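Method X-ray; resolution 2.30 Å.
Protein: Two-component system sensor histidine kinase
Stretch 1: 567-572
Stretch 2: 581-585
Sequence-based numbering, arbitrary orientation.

Stretch 1 567-572: VKNSIW
Stretch 2, residues 581-585: IIDRK

The strand segments Ser570 to Trp572, which runs on later in the chain, and Ile581 to Asp583, which begins earlier, pair antiparallel. Their axes approach to 4.5 Å, with 157° between their N-to-C directions. Ser570 faces Asp583 (CA to CA 4.4 Å), Ile571 faces Ile582 (CA to CA 5.1 Å) and Trp572 faces Ile581 (CA to CA 4.6 Å). The middle pair is the hydrogen-bonded one: Ile571 N donates to Ile582 O at 2.7 Å, and Ile582 N to Ile571 O at 2.9 Å. The outer two pairs are non-hydrogen-bonded. All six residues are extended, phi from -75° at Asp583 to -126° at Ile582, psi from 128° at Ile581 to 164° at Ser570.

A type II' turn from Val567 to Ser570 leads into the first strand, which begins at Ser570. Lys568 takes 58/-111 and Asn569 -95/6. Ser570 N donates to Val567 O at 3.0 Å, and Val567 N to Ser570 O at 2.9 Å. The CA-to-CB bonds of Lys568 and Asn569 point away from the second stretch, but their carbonyls serve it.

Arg584 donates to both carbonyls. It leaves the strand at -67/-23, and Arg584 N donates to Asn569 O at 2.9 Å, nearly straight at 169°. Its CA-to-CB bond points toward the first stretch. Chi1 m sets Arg584 CG 3.7 Å from Ser570 C, and chi2 t, chi3 m and chi4 107° then bring the guanidinium to the turn. Arg584 NE and NH2 both donate to Lys568 O, at 2.9 and 3.0 Å, so this oxygen lies at the guanidinium edge, near its plane. NH1 and NH2 also bond elsewhere in the structure.

Trp572 and Ile581 share a sheet face with Ser570 and Asp583. Trp572 has chi1 m and chi2 30°; Ile581 is m, t. These rotamers bring the ends of both side chains nearer the opposing stretch. Ile581 CG1 sits 4.0 Å from the centroid of the five-membered indole ring of Trp572, 10° off its normal, a CH-pi contact over the face. Ile581 CD1 lies over the same ring system, 3.8 Å from Trp572 NE1. The other branch, Ile581 CG2, reaches Ser570 CB at 3.8 Å; Ser570 has chi1 m.

Ile571 and Ile582 occupy the other face. Ile571 is t, t, and its end leads away, yet Ile571 CG2 packs on Ile582 CB at 3.8 Å. Ile582 is m, t. Asp583 has chi1 t and chi2 -77°, which places Asp583 OD1 2.6 Å from Lys585 N, a hydrogen bond within the second stretch.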

# COMPACT_ATOMS: atom_id res chain seq x y z
N VAL B 567 31.45 -14.29 -3.75
CA VAL B 567 30.97 -14.75 -2.45
C VAL B 567 32.07 -15.67 -1.88
O VAL B 567 32.09 -16.85 -2.17
CB VAL B 567 29.62 -15.49 -2.61
CG1 VAL B 567 29.18 -16.09 -1.31
CG2 VAL B 567 28.50 -14.52 -3.14
N LYS B 568 33.02 -15.10 -1.14
CA LYS B 568 34.14 -15.89 -0.57
C LYS B 568 34.94 -16.61 -1.66
O LYS B 568 35.58 -15.97 -2.50
CB LYS B 568 33.63 -16.93 0.44
CG LYS B 568 33.05 -16.43 1.74
CD LYS B 568 32.39 -17.64 2.43
CE LYS B 568 32.20 -17.45 3.91
NZ LYS B 568 30.90 -16.80 4.13
N ASN B 569 34.86 -17.93 -1.69
CA ASN B 569 35.65 -18.74 -2.62
C ASN B 569 34.93 -19.09 -3.90
O ASN B 569 35.45 -19.83 -4.74
CB ASN B 569 36.14 -20.02 -1.94
CG ASN B 569 37.22 -19.73 -0.93
OD1 ASN B 569 38.17 -18.98 -1.22
ND2 ASN B 569 37.09 -20.32 0.26
N SER B 570 33.75 -18.51 -4.04
CA SER B 570 32.94 -18.72 -5.21
C SER B 570 32.62 -17.43 -5.94
O SER B 570 32.75 -16.33 -5.39
CB SER B 570 31.64 -19.41 -4.78
OG SER B 570 31.95 -20.66 -4.14
N ILE B 571 32.18 -17.58 -7.19
CA ILE B 571 31.41 -16.53 -7.79
C ILE B 571 29.93 -16.89 -8.07
O ILE B 571 29.63 -17.94 -8.63
CB ILE B 571 32.12 -15.90 -9.02
CG1 ILE B 571 31.10 -15.07 -9.78
CG2 ILE B 571 32.64 -16.95 -9.93
CD1 ILE B 571 31.72 -14.12 -10.78
N TRP B 572 29.00 -16.00 -7.68
CA TRP B 572 27.57 -16.24 -7.94
C TRP B 572 27.16 -15.53 -9.20
O TRP B 572 27.46 -14.39 -9.38
CB TRP B 572 26.67 -15.75 -6.78
CG TRP B 572 26.76 -16.62 -5.53
CD1 TRP B 572 27.87 -17.34 -5.10
CD2 TRP B 572 25.74 -16.83 -4.54
NE1 TRP B 572 27.57 -18.00 -3.92
CE2 TRP B 572 26.28 -17.70 -3.55
CE3 TRP B 572 24.44 -16.36 -4.38
CZ2 TRP B 572 25.55 -18.13 -2.44
CZ3 TRP B 572 23.69 -16.79 -3.25
CH2 TRP B 572 24.27 -17.66 -2.30
N ILE B 581 26.64 -21.10 -9.21
CA ILE B 581 27.74 -20.85 -8.32
C ILE B 581 29.01 -21.55 -8.87
O ILE B 581 28.99 -22.76 -9.12
CB ILE B 581 27.41 -21.44 -6.94
CG1 ILE B 581 26.14 -20.79 -6.39
CG2 ILE B 581 28.65 -21.35 -5.97
CD1 ILE B 581 25.82 -21.20 -4.88
N ILE B 582 30.10 -20.80 -8.99
CA ILE B 582 31.31 -21.28 -9.67
C ILE B 582 32.48 -21.12 -8.74
O ILE B 582 32.72 -20.03 -8.22
CB ILE B 582 31.60 -20.44 -10.94
CG1 ILE B 582 30.41 -20.48 -11.91
CG2 ILE B 582 32.89 -20.86 -11.64
CD1 ILE B 582 30.50 -19.34 -12.97
N ASP B 583 33.26 -22.18 -8.58
CA ASP B 583 34.36 -22.13 -7.64
C ASP B 583 35.48 -21.32 -8.26
O ASP B 583 35.83 -21.54 -9.40
CB ASP B 583 34.86 -23.54 -7.31
CG ASP B 583 36.15 -23.51 -6.46
OD1 ASP B 583 37.25 -23.25 -7.00
OD2 ASP B 583 36.04 -23.72 -5.24
N ARG B 584 36.04 -20.39 -7.50
CA ARG B 584 37.02 -19.47 -8.07
C ARG B 584 38.35 -20.13 -8.51
O ARG B 584 39.04 -19.57 -9.36
CB ARG B 584 37.26 -18.28 -7.16
CG ARG B 584 36.07 -17.31 -7.14
CD ARG B 584 36.45 -15.94 -6.50
NE ARG B 584 36.89 -15.97 -5.10
CZ ARG B 584 38.15 -15.80 -4.67
NH1 ARG B 584 39.15 -15.62 -5.53
NH2 ARG B 584 38.45 -15.83 -3.37
N LYS B 585 38.69 -21.28 -7.94
CA LYS B 585 39.97 -21.93 -8.29
C LYS B 585 39.79 -23.03 -9.34
O LYS B 585 40.52 -23.02 -10.35
CB LYS B 585 40.77 -22.39 -7.04
CG LYS B 585 41.33 -21.21 -6.17
CD LYS B 585 42.36 -21.69 -5.06
CE LYS B 585 41.73 -22.27 -3.73
NZ LYS B 585 42.66 -23.21 -2.89